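Local coordinates for putative lipoprotein (Bacteroides thetaiotaomicron, PDB 4Q1Z) that is of unknown function, a putative lipoprotein of the DUF4876 family with two domains, containing beta strands and almost no helix, at residues N315-M320 with I333-A338; P154-T159 with S260-A265; A310-N315 with K323-V328. One frame throughout, in Å; residues are numbered along the deposited sequence.

Interaction 1: N315-M320 with I333-A338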
ATOM      1  N   ASN A 315      19.096   5.429  -6.461  1.00 47.84           N
ATOM      2  CA  ASN A 315      19.667   6.578  -7.169  1.00 48.87           C
ATOM      3  C   ASN A 315      19.229   6.654  -8.620  1.00 55.47           C
ATOM      4  O   ASN A 315      18.788   7.702  -9.064  1.00 55.09           O
ATOM      5  CB  ASN A 315      21.207   6.527  -7.125  1.00 47.78           C
ATOM      6  CG  ASN A 315      21.865   6.465  -5.771  1.00 54.05           C
ATOM      7  OD1 ASN A 315      21.515   5.672  -4.896  1.00 49.47           O
ATOM      8  ND2 ASN A 315      22.906   7.243  -5.612  1.00 45.63           N
ATOM      9  N   ASN A 316      19.399   5.549  -9.363  1.00 54.47           N
ATOM     10  CA  ASN A 316      19.094   5.424 -10.791  1.00 55.35           C
ATOM     11  C   ASN A 316      19.035   3.958 -11.178  1.00 61.19           C
ATOM     12  O   ASN A 316      19.101   3.103 -10.300  1.00 60.79           O
ATOM     13  CB  ASN A 316      20.128   6.166 -11.646  1.00 53.72           C
ATOM     14  CG  ASN A 316      21.537   5.997 -11.185  1.00 65.24           C
ATOM     15  OD1 ASN A 316      22.055   4.891 -11.099  1.00 64.17           O
ATOM     16  ND2 ASN A 316      22.159   7.097 -10.804  1.00 55.39           N
ATOM     17  N   GLU A 317      18.929   3.661 -12.482  1.00 60.17           N
ATOM     18  CA  GLU A 317      18.812   2.291 -12.993  1.00 61.61           C
ATOM     19  C   GLU A 317      20.097   1.428 -12.813  1.00 67.62           C
ATOM     20  O   GLU A 317      20.038   0.213 -13.051  1.00 67.27           O
ATOM     21  CB  GLU A 317      18.370   2.283 -14.466  1.00 64.22           C
ATOM     22  CG  GLU A 317      19.103   3.255 -15.383  1.00 81.15           C
ATOM     23  CD  GLU A 317      18.525   4.657 -15.457  1.00107.88           C
ATOM     24  OE1 GLU A 317      18.844   5.474 -14.562  1.00 83.66           O
ATOM     25  OE2 GLU A 317      17.774   4.945 -16.420  1.00107.33           O
ATOM     26  N   SER A 318      21.216   2.031 -12.339  1.00 65.09           N
ATOM     27  CA  SER A 318      22.494   1.340 -12.141  1.00 65.48           C
ATOM     28  C   SER A 318      22.610   0.647 -10.794  1.00 68.57           C
ATOM     29  O   SER A 318      23.538  -0.140 -10.599  1.00 68.83           O
ATOM     30  CB  SER A 318      23.653   2.322 -12.281  1.00 71.28           C
ATOM     31  OG  SER A 318      23.999   2.928 -11.040  1.00 84.70           O
ATOM     32  N   LYS A 319      21.708   0.950  -9.860  1.00 64.47           N
ATOM     33  CA  LYS A 319      21.794   0.433  -8.502  1.00 63.87           C
ATOM     34  C   LYS A 319      20.958  -0.851  -8.277  1.00 70.06           C
ATOM     35  O   LYS A 319      20.318  -0.984  -7.231  1.00 69.25           O
ATOM     36  CB  LYS A 319      21.364   1.550  -7.522  1.00 65.05           C
ATOM     37  CG  LYS A 319      22.167   2.851  -7.631  1.00 62.86           C
ATOM     38  CD  LYS A 319      23.284   2.947  -6.597  1.00 65.71           C
ATOM     39  CE  LYS A 319      24.526   3.559  -7.204  1.00 76.92           C
ATOM     40  NZ  LYS A 319      25.641   3.636  -6.229  1.00 78.87           N
HETATM   41  N   MSE A 320      20.986  -1.818  -9.207  1.00 69.73           N
HETATM   42  CA  MSE A 320      20.176  -3.043  -8.996  1.00 70.46           C
HETATM   43  C   MSE A 320      20.908  -4.065  -8.108  1.00 72.35           C
HETATM   44  O   MSE A 320      20.260  -4.939  -7.518  1.00 72.29           O
HETATM   45  CB  MSE A 320      19.688  -3.724 -10.300  1.00 74.15           C
HETATM   46  CG  MSE A 320      19.868  -2.916 -11.566  1.00 83.46           C
HETATM   47 SE   MSE A 320      21.711  -3.063 -12.117  0.75 95.47          SE
HETATM   48  CE  MSE A 320      21.999  -5.097 -11.977  1.00 92.98           C
ATOM     49  N   ILE A 333      13.824  -2.462  -8.247  1.00 51.09           N
ATOM     50  CA  ILE A 333      14.273  -1.113  -7.895  1.00 49.63           C
ATOM     51  C   ILE A 333      13.485  -0.088  -8.696  1.00 51.17           C
ATOM     52  O   ILE A 333      13.219  -0.303  -9.887  1.00 50.54           O
ATOM     53  CB  ILE A 333      15.803  -0.928  -8.152  1.00 52.92           C
ATOM     54  CG1 ILE A 333      16.231  -1.284  -9.613  1.00 54.02           C
ATOM     55  CG2 ILE A 333      16.645  -1.653  -7.125  1.00 53.53           C
ATOM     56  CD1 ILE A 333      17.323  -0.323 -10.260  1.00 52.99           C
ATOM     57  N   THR A 334      13.160   1.037  -8.061  1.00 46.15           N
ATOM     58  CA  THR A 334      12.472   2.197  -8.676  1.00 45.55           C
ATOM     59  C   THR A 334      13.363   3.407  -8.420  1.00 49.07           C
ATOM     60  O   THR A 334      14.275   3.305  -7.605  1.00 48.88           O
ATOM     61  CB  THR A 334      11.011   2.352  -8.213  1.00 45.05           C
ATOM     62  OG1 THR A 334      10.357   3.285  -9.074  1.00 44.05           O
ATOM     63  CG2 THR A 334      10.883   2.773  -6.767  1.00 37.19           C
ATOM     64  N   TRP A 335      13.181   4.502  -9.160  1.00 47.13           N
ATOM     65  CA  TRP A 335      14.065   5.680  -9.062  1.00 48.13           C
ATOM     66  C   TRP A 335      13.453   6.873  -9.769  1.00 53.20           C
ATOM     67  O   TRP A 335      12.438   6.732 -10.450  1.00 53.41           O
ATOM     68  CB  TRP A 335      15.469   5.368  -9.693  1.00 47.56           C
ATOM     69  CG  TRP A 335      15.426   5.101 -11.179  1.00 49.26           C
ATOM     70  CD1 TRP A 335      15.507   6.028 -12.181  1.00 53.05           C
ATOM     71  CD2 TRP A 335      15.161   3.839 -11.820  1.00 48.84           C
ATOM     72  NE1 TRP A 335      15.322   5.423 -13.407  1.00 53.05           N
ATOM     73  CE2 TRP A 335      15.112   4.079 -13.218  1.00 54.02           C
ATOM     74  CE3 TRP A 335      14.963   2.528 -11.351  1.00 48.90           C
ATOM     75  CZ2 TRP A 335      14.913   3.045 -14.155  1.00 53.34           C
ATOM     76  CZ3 TRP A 335      14.726   1.511 -12.274  1.00 51.09           C
ATOM     77  CH2 TRP A 335      14.727   1.768 -13.659  1.00 52.73           C
ATOM     78  N   VAL A 336      14.093   8.050  -9.625  1.00 49.43           N
ATOM     79  CA  VAL A 336      13.715   9.290 -10.300  1.00 48.79           C
ATOM     80  C   VAL A 336      14.979   9.820 -10.989  1.00 56.05           C
ATOM     81  O   VAL A 336      14.913  10.750 -11.795  1.00 58.37           O
ATOM     82  CB  VAL A 336      13.006  10.350  -9.424  1.00 50.36           C
ATOM     83  CG1 VAL A 336      11.662   9.842  -8.949  1.00 48.68           C
ATOM     84  CG2 VAL A 336      13.877  10.819  -8.265  1.00 49.35           C
ATOM     85  N   GLY A 337      16.107   9.190 -10.679  1.00 51.85           N
ATOM     86  CA  GLY A 337      17.392   9.439 -11.316  1.00 52.04           C
ATOM     87  C   GLY A 337      18.137  10.688 -10.947  1.00 55.47           C
ATOM     88  O   GLY A 337      19.222  10.913 -11.462  1.00 55.59           O
ATOM     89  N   ALA A 338      17.582  11.499 -10.066  1.00 54.50           N
ATOM     90  CA  ALA A 338      18.240  12.724  -9.617  1.00 54.99           C
ATOM     91  C   ALA A 338      17.747  13.150  -8.258  1.00 57.30           C
ATOM     92  O   ALA A 338      16.644  12.780  -7.859  1.00 56.05           O
ATOM     93  CB  ALA A 338      18.000  13.843 -10.617  1.00 56.83           C
TER
HETATM   94  O   HOH W   1      15.977   8.221  -7.304  1.00 39.90           O
HETATM   95  O   HOH W   2      15.253   6.427 -16.533  1.00 65.04           O
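Asn316, whose backbone rests on the indole of Trp335, has a side-chain oxygen gripped by two donors of Ser318. Ser318 N meets OD1 of Asn316 at 3.2 Å in the carbonyl plane, on a lone pair, which closes an Asx turn. Ser318 OG reaches the same oxygen, Asn316 OD1, at 2.8 Å and nearly along the C=O axis. The Asx turn is superposed on a type I beta turn from Asn316 to Lys319, within the long loop between strands 307-312 and 344-347, and the contact is a worked example of a polar turn laid on an aromatic face.

Two successive residues supply the covering layer. Asn316 C lies above the indole toward its rim, and Glu317 N lies over the centre. Beyond them Glu317 CB forms a CH-pi contact, 3.9 Å from the centroid of the six-membered ring of Trp335 and 24° off its normal. Glu317 CG stands between the backbone N and the carbonyl carbon (chi1 46°), and the chain then bends at chi2. The side chain crosses that of Trp335 at about a right angle. Carboxylate and ring planes are 41° apart. In the plane of the indole, at its edge, a water accepts from Trp335 NE1 at 3.3 Å and donates to Glu317 OE2 at 2.9 Å, bridging the indole N-H and the carboxylate. Arg380, from strand 378-382, adds a cation-pi contact to the same indole.

At one flank Gly337 CA offers a C-H to Asn315 O at 3.2 Å, while a second water, accepting from Val336 N, makes only a weak bond to that carbonyl. At the other flank buried Ile333 divides its branches: CG2 lies 3.7 Å from Lys319 O, and CD1 lies 3.9 Å from CG of Met320, a selenomethionine.

Interaction 2: P154-T159 with S260-A265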
ATOM      1  N   PRO A 154      21.170  -0.283   4.314  1.00 47.30           N
ATOM      2  CA  PRO A 154      21.813   1.059   4.310  1.00 47.26           C
ATOM      3  C   PRO A 154      20.828   2.125   3.835  1.00 52.06           C
ATOM      4  O   PRO A 154      20.164   1.878   2.836  1.00 52.06           O
ATOM      5  CB  PRO A 154      22.981   0.879   3.310  1.00 48.55           C
ATOM      6  CG  PRO A 154      23.207  -0.608   3.250  1.00 52.02           C
ATOM      7  CD  PRO A 154      21.833  -1.175   3.343  1.00 47.53           C
ATOM      8  N   GLY A 155      20.695   3.238   4.580  1.00 49.15           N
ATOM      9  CA  GLY A 155      19.817   4.370   4.264  1.00 48.68           C
ATOM     10  C   GLY A 155      19.827   4.732   2.794  1.00 55.35           C
ATOM     11  O   GLY A 155      18.776   4.755   2.160  1.00 54.94           O
ATOM     12  N   THR A 156      21.037   4.946   2.229  1.00 54.24           N
ATOM     13  CA  THR A 156      21.271   5.150   0.791  1.00 53.92           C
ATOM     14  C   THR A 156      21.775   3.847   0.204  1.00 55.05           C
ATOM     15  O   THR A 156      22.610   3.190   0.809  1.00 54.70           O
ATOM     16  CB  THR A 156      22.265   6.292   0.532  1.00 66.38           C
ATOM     17  OG1 THR A 156      21.922   7.415   1.354  1.00 70.01           O
ATOM     18  CG2 THR A 156      22.317   6.699  -0.958  1.00 65.27           C
ATOM     19  N   ALA A 157      21.280   3.472  -0.965  1.00 53.15           N
ATOM     20  CA  ALA A 157      21.678   2.237  -1.646  1.00 53.38           C
ATOM     21  C   ALA A 157      23.200   2.191  -1.883  1.00 56.95           C
ATOM     22  O   ALA A 157      23.823   3.198  -2.242  1.00 55.85           O
ATOM     23  CB  ALA A 157      20.933   2.095  -2.964  1.00 53.89           C
ATOM     24  N   THR A 158      23.786   1.018  -1.631  1.00 53.15           N
ATOM     25  CA  THR A 158      25.211   0.781  -1.774  1.00 53.12           C
ATOM     26  C   THR A 158      25.481  -0.686  -2.074  1.00 57.31           C
ATOM     27  O   THR A 158      24.692  -1.563  -1.705  1.00 57.26           O
ATOM     28  CB  THR A 158      25.992   1.249  -0.534  1.00 59.39           C
ATOM     29  OG1 THR A 158      27.367   0.953  -0.752  1.00 61.57           O
ATOM     30  CG2 THR A 158      25.530   0.594   0.749  1.00 56.94           C
ATOM     31  N   THR A 159      26.605  -0.933  -2.757  1.00 53.58           N
ATOM     32  CA  THR A 159      27.094  -2.259  -3.123  1.00 53.73           C
ATOM     33  C   THR A 159      27.825  -2.861  -1.914  1.00 58.15           C
ATOM     34  O   THR A 159      27.984  -4.076  -1.858  1.00 58.00           O
ATOM     35  CB  THR A 159      27.973  -2.171  -4.394  1.00 60.23           C
ATOM     36  OG1 THR A 159      28.945  -1.107  -4.268  1.00 55.71           O
ATOM     37  CG2 THR A 159      27.133  -1.980  -5.658  1.00 56.75           C
ATOM     38  N   SER A 260      16.629   8.994   2.562  1.00 44.13           N
ATOM     39  CA  SER A 260      17.564   9.284   1.460  1.00 43.34           C
ATOM     40  C   SER A 260      16.892   9.998   0.267  1.00 48.88           C
ATOM     41  O   SER A 260      15.917   9.483  -0.301  1.00 49.74           O
ATOM     42  CB  SER A 260      18.222   7.994   0.979  1.00 43.60           C
ATOM     43  OG  SER A 260      19.441   8.254   0.308  1.00 49.92           O
ATOM     44  N   VAL A 261      17.423  11.188  -0.104  1.00 44.84           N
ATOM     45  CA  VAL A 261      16.959  11.969  -1.262  1.00 44.04           C
ATOM     46  C   VAL A 261      17.399  11.207  -2.565  1.00 49.16           C
ATOM     47  O   VAL A 261      16.922  11.514  -3.662  1.00 50.67           O
ATOM     48  CB  VAL A 261      17.398  13.469  -1.231  1.00 47.85           C
ATOM     49  CG1 VAL A 261      16.842  14.193   0.005  1.00 46.89           C
ATOM     50  CG2 VAL A 261      18.917  13.629  -1.316  1.00 47.54           C
ATOM     51  N   PHE A 262      18.252  10.162  -2.417  1.00 43.58           N
ATOM     52  CA  PHE A 262      18.650   9.271  -3.508  1.00 42.68           C
ATOM     53  C   PHE A 262      17.721   8.068  -3.644  1.00 45.91           C
ATOM     54  O   PHE A 262      17.982   7.214  -4.462  1.00 47.86           O
ATOM     55  CB  PHE A 262      20.053   8.727  -3.265  1.00 44.85           C
ATOM     56  CG  PHE A 262      21.166   9.724  -3.358  1.00 47.67           C
ATOM     57  CD1 PHE A 262      21.598  10.195  -4.594  1.00 51.79           C
ATOM     58  CD2 PHE A 262      21.820  10.165  -2.214  1.00 49.71           C
ATOM     59  CE1 PHE A 262      22.651  11.117  -4.684  1.00 53.83           C
ATOM     60  CE2 PHE A 262      22.884  11.073  -2.300  1.00 53.81           C
ATOM     61  CZ  PHE A 262      23.294  11.541  -3.536  1.00 53.03           C
ATOM     62  N   GLY A 263      16.703   7.957  -2.809  1.00 40.66           N
ATOM     63  CA  GLY A 263      15.819   6.806  -2.777  1.00 39.07           C
ATOM     64  C   GLY A 263      16.100   5.977  -1.547  1.00 44.99           C
ATOM     65  O   GLY A 263      17.245   5.574  -1.286  1.00 43.45           O
ATOM     66  N   GLY A 264      15.046   5.766  -0.772  1.00 44.12           N
ATOM     67  CA  GLY A 264      15.087   4.945   0.431  1.00 42.48           C
ATOM     68  C   GLY A 264      14.353   3.645   0.200  1.00 43.40           C
ATOM     69  O   GLY A 264      13.692   3.485  -0.830  1.00 41.50           O
ATOM     70  N   ALA A 265      14.513   2.692   1.142  1.00 40.47           N
ATOM     71  CA  ALA A 265      13.824   1.401   1.142  1.00 40.58           C
ATOM     72  C   ALA A 265      12.736   1.500   2.229  1.00 46.14           C
ATOM     73  O   ALA A 265      13.054   1.703   3.403  1.00 44.81           O
ATOM     74  CB  ALA A 265      14.805   0.265   1.397  1.00 41.08           C
TER
HETATM   75  O   HOH W   3      16.276   3.371   3.182  1.00 45.90           O
HETATM   76  O   HOH W   4      16.653   6.481   3.945  1.00 50.47           O
HETATM   77  O   HOH W   5      19.769   5.165  -2.693  1.00 53.33           O
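Thr156 touches both Ser260 and Phe262, and its side chain can be followed outward atom by atom. CB of Thr156 already lies 3.4 Å from Ser260 OG, and there the chain forks. The hydroxyl branch, beside the backbone N, brings Thr156 OG1 to Ser260 OG at 2.8 Å, a hydrogen bond in which either hydroxyl could be the donor. The methyl branch, CG2, is anti to the backbone N; it passes Ser260 OG and comes to rest 3.7 Å from CD2 of Phe262, approaching that ring obliquely. One small side chain therefore spends its polar arm on a serine and its apolar arm on an aromatic ring.

The serine comes to meet it. Ser260 OG is anti to its own backbone N (chi1 -158°) and lies in the plane of the Phe262 ring, at its edge. Both residues belong to a type I beta turn from Ser260 to Gly263, closed by the bond from Gly263 N to Ser260 O at 3.0 Å. This turn leads into strand 265-269, which runs antiparallel to strand 148-152 in the large mixed sheet; residues 154-159 follow that second strand, so the contact pairs the loops at one end of two neighbouring strands. Gly263, with phi 107° and psi 124°, has a backbone in which a CB would collide with the carbonyl oxygen of Phe262.

Water fills out the polar side. Gly155 O receives one water that accepts from Ala265 N and another that accepts from Ser260 N; Arg324 NH2 also donates to this carbonyl. A third water takes the N-H of Ala157, its oxygen 2.9 Å from Ala157 N, and donates to Gly263 O at the same distance; this last bond is less certain, since other acceptors compete for the water's protons.

Interaction 3: A310-N315 with K323-V328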
ATOM      1  N   ALA A 310       6.428  -3.226   0.555  1.00 43.41           N
ATOM      2  CA  ALA A 310       7.819  -2.781   0.498  1.00 42.10           C
ATOM      3  C   ALA A 310       8.130  -2.145  -0.844  1.00 43.74           C
ATOM      4  O   ALA A 310       7.687  -2.640  -1.873  1.00 42.38           O
ATOM      5  CB  ALA A 310       8.748  -3.950   0.742  1.00 43.12           C
ATOM      6  N   VAL A 311       8.850  -1.015  -0.837  1.00 41.55           N
ATOM      7  CA  VAL A 311       9.257  -0.280  -2.049  1.00 40.97           C
ATOM      8  C   VAL A 311      10.755   0.027  -1.978  1.00 45.15           C
ATOM      9  O   VAL A 311      11.205   0.766  -1.090  1.00 46.38           O
ATOM     10  CB  VAL A 311       8.427   1.019  -2.299  1.00 43.84           C
ATOM     11  CG1 VAL A 311       8.848   1.714  -3.605  1.00 42.67           C
ATOM     12  CG2 VAL A 311       6.935   0.718  -2.311  1.00 43.61           C
ATOM     13  N   GLU A 312      11.514  -0.500  -2.946  1.00 40.95           N
ATOM     14  CA  GLU A 312      12.960  -0.261  -3.042  1.00 39.34           C
ATOM     15  C   GLU A 312      13.248   0.892  -3.981  1.00 43.65           C
ATOM     16  O   GLU A 312      13.308   0.682  -5.190  1.00 42.00           O
ATOM     17  CB  GLU A 312      13.703  -1.531  -3.520  1.00 39.99           C
ATOM     18  CG  GLU A 312      15.213  -1.388  -3.618  1.00 43.17           C
ATOM     19  CD  GLU A 312      15.984  -2.102  -2.529  1.00 60.68           C
ATOM     20  OE1 GLU A 312      15.806  -3.334  -2.405  1.00 48.56           O
ATOM     21  OE2 GLU A 312      16.788  -1.444  -1.823  1.00 46.79           O
ATOM     22  N   ALA A 313      13.482   2.102  -3.439  1.00 42.01           N
ATOM     23  CA  ALA A 313      13.897   3.200  -4.315  1.00 41.97           C
ATOM     24  C   ALA A 313      15.406   3.338  -4.208  1.00 46.91           C
ATOM     25  O   ALA A 313      16.005   3.007  -3.163  1.00 44.98           O
ATOM     26  CB  ALA A 313      13.179   4.502  -3.993  1.00 42.64           C
ATOM     27  N   VAL A 314      16.032   3.697  -5.350  1.00 44.44           N
ATOM     28  CA  VAL A 314      17.482   3.829  -5.521  1.00 42.93           C
ATOM     29  C   VAL A 314      17.792   5.075  -6.373  1.00 50.09           C
ATOM     30  O   VAL A 314      16.872   5.701  -6.912  1.00 50.93           O
ATOM     31  CB  VAL A 314      18.126   2.555  -6.140  1.00 44.93           C
ATOM     32  CG1 VAL A 314      18.046   1.341  -5.204  1.00 43.44           C
ATOM     33  CG2 VAL A 314      17.559   2.252  -7.523  1.00 44.24           C
ATOM     34  N   ASN A 315      19.096   5.429  -6.461  1.00 47.84           N
ATOM     35  CA  ASN A 315      19.667   6.578  -7.169  1.00 48.87           C
ATOM     36  C   ASN A 315      19.229   6.654  -8.620  1.00 55.47           C
ATOM     37  O   ASN A 315      18.788   7.702  -9.064  1.00 55.09           O
ATOM     38  CB  ASN A 315      21.207   6.527  -7.125  1.00 47.78           C
ATOM     39  CG  ASN A 315      21.865   6.465  -5.771  1.00 54.05           C
ATOM     40  OD1 ASN A 315      21.515   5.672  -4.896  1.00 49.47           O
ATOM     41  ND2 ASN A 315      22.906   7.243  -5.612  1.00 45.63           N
ATOM     42  N   LYS A 323      20.573  -3.439  -3.616  1.00 51.45           N
ATOM     43  CA  LYS A 323      19.275  -3.611  -2.943  1.00 49.44           C
ATOM     44  C   LYS A 323      19.401  -3.939  -1.441  1.00 50.23           C
ATOM     45  O   LYS A 323      20.318  -4.660  -1.045  1.00 49.95           O
ATOM     46  CB  LYS A 323      18.472  -4.728  -3.636  1.00 50.43           C
ATOM     47  CG  LYS A 323      17.804  -4.262  -4.915  1.00 40.74           C
ATOM     48  CD  LYS A 323      16.999  -5.332  -5.667  1.00 43.72           C
ATOM     49  CE  LYS A 323      15.917  -6.107  -4.901  1.00 48.76           C
ATOM     50  NZ  LYS A 323      14.905  -5.254  -4.207  1.00 45.51           N
ATOM     51  N   ARG A 324      18.459  -3.429  -0.615  1.00 44.52           N
ATOM     52  CA  ARG A 324      18.389  -3.724   0.822  1.00 44.13           C
ATOM     53  C   ARG A 324      16.981  -4.245   1.204  1.00 51.41           C
ATOM     54  O   ARG A 324      16.769  -4.663   2.343  1.00 53.95           O
ATOM     55  CB  ARG A 324      18.828  -2.543   1.725  1.00 43.51           C
ATOM     56  CG  ARG A 324      18.147  -1.180   1.524  1.00 43.95           C
ATOM     57  CD  ARG A 324      18.966  -0.354   0.571  1.00 43.68           C
ATOM     58  NE  ARG A 324      18.653   1.063   0.635  1.00 48.19           N
ATOM     59  CZ  ARG A 324      17.965   1.744  -0.275  1.00 52.74           C
ATOM     60  NH1 ARG A 324      17.439   1.125  -1.325  1.00 34.30           N
ATOM     61  NH2 ARG A 324      17.789   3.049  -0.137  1.00 44.00           N
ATOM     62  N   VAL A 325      16.033  -4.265   0.254  1.00 47.27           N
ATOM     63  CA  VAL A 325      14.720  -4.849   0.501  1.00 46.71           C
ATOM     64  C   VAL A 325      14.855  -6.342   0.119  1.00 55.03           C
ATOM     65  O   VAL A 325      15.307  -6.660  -1.002  1.00 55.56           O
ATOM     66  CB  VAL A 325      13.522  -4.154  -0.246  1.00 48.48           C
ATOM     67  CG1 VAL A 325      12.201  -4.866   0.034  1.00 47.40           C
ATOM     68  CG2 VAL A 325      13.396  -2.680   0.116  1.00 47.74           C
ATOM     69  N   PRO A 326      14.462  -7.274   1.016  1.00 50.45           N
ATOM     70  CA  PRO A 326      14.477  -8.690   0.629  1.00 50.51           C
ATOM     71  C   PRO A 326      13.616  -8.927  -0.635  1.00 53.79           C
ATOM     72  O   PRO A 326      12.506  -8.388  -0.755  1.00 51.33           O
ATOM     73  CB  PRO A 326      13.913  -9.388   1.867  1.00 52.36           C
ATOM     74  CG  PRO A 326      14.143  -8.406   3.006  1.00 54.79           C
ATOM     75  CD  PRO A 326      13.904  -7.092   2.374  1.00 50.24           C
ATOM     76  N   GLY A 327      14.187  -9.684  -1.586  1.00 51.34           N
ATOM     77  CA  GLY A 327      13.621 -10.008  -2.894  1.00 50.50           C
ATOM     78  C   GLY A 327      12.185 -10.486  -2.902  1.00 55.31           C
ATOM     79  O   GLY A 327      11.444 -10.177  -3.840  1.00 56.28           O
ATOM     80  N   VAL A 328      11.773 -11.233  -1.868  1.00 51.56           N
ATOM     81  CA  VAL A 328      10.388 -11.717  -1.747  1.00 51.64           C
ATOM     82  C   VAL A 328       9.419 -10.544  -1.571  1.00 55.28           C
ATOM     83  O   VAL A 328       8.262 -10.662  -1.984  1.00 56.44           O
ATOM     84  CB  VAL A 328      10.162 -12.778  -0.633  1.00 55.76           C
ATOM     85  CG1 VAL A 328      10.875 -14.063  -0.971  1.00 57.02           C
ATOM     86  CG2 VAL A 328      10.588 -12.268   0.744  1.00 55.39           C
TER
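Glu312 and Arg324 meet with carboxylate and guanidinium nearly coplanar, 22° apart, although their side chains run obliquely to each other. NH1 of Arg324 approaches OE2 of Glu312 on its anti lone pair at 2.7 Å, as a salt bridge, and gives a second, straighter bond to Ala313 O at 3.0 Å, which lies in the guanidinium plane. Arg324 N takes the syn side of Glu312 OE2 at 2.9 Å.

The other oxygen is gripped likewise. Val325 N reaches Glu312 OE1 on the syn side at 2.8 Å, well out of the carboxylate plane, and Lys323 NZ comes from the anti side. Glu312 CG is anti to the backbone N (chi1 -179°), and the chain bends at chi2; its carboxylate forms a salt-bridge network with Lys323 and Arg324. Strand 307-312 is one of the two outermost strands of its sheet within the chain, and the acid ties to it the loop that follows. Four donors hold the buried carboxylate, and the two positive charges probably favour its ionised form. An alanine here would probably leave both cations without their carboxylate and the N-H groups of Arg324 and Val325 without these acceptors.

Lys323 NZ, its chain bent at chi3 and chi4, also donates to the carbonyls of Asp330 and Gly332. Beside the acid, Val325 CG1 packs on Ala310 CB at 3.6 Å.

The three contacts lie on one side of the chain's centre, with centres about 9 to 11 Å apart, and follow the principle that one residue may serve several loops. Arg324 of interaction 3 extends into interaction 2, where NE bonds Pro154 O at 2.8 Å and NH2 of Arg324 bonds Gly263 O at 2.8 Å. Interactions 1 and 3 share Asn315 and interleave along the chain; Thr334 N to Glu312 O and Thr334 O to Val314 N, both 2.9 Å, probably hydrogen bond them together. Asn315 ND2 also packs 3.4 Å from Phe262 CD1 of interaction 2. A PEG molecule, probably from the crystallisation liquor, lies about 5 Å from the Lys323 side chain.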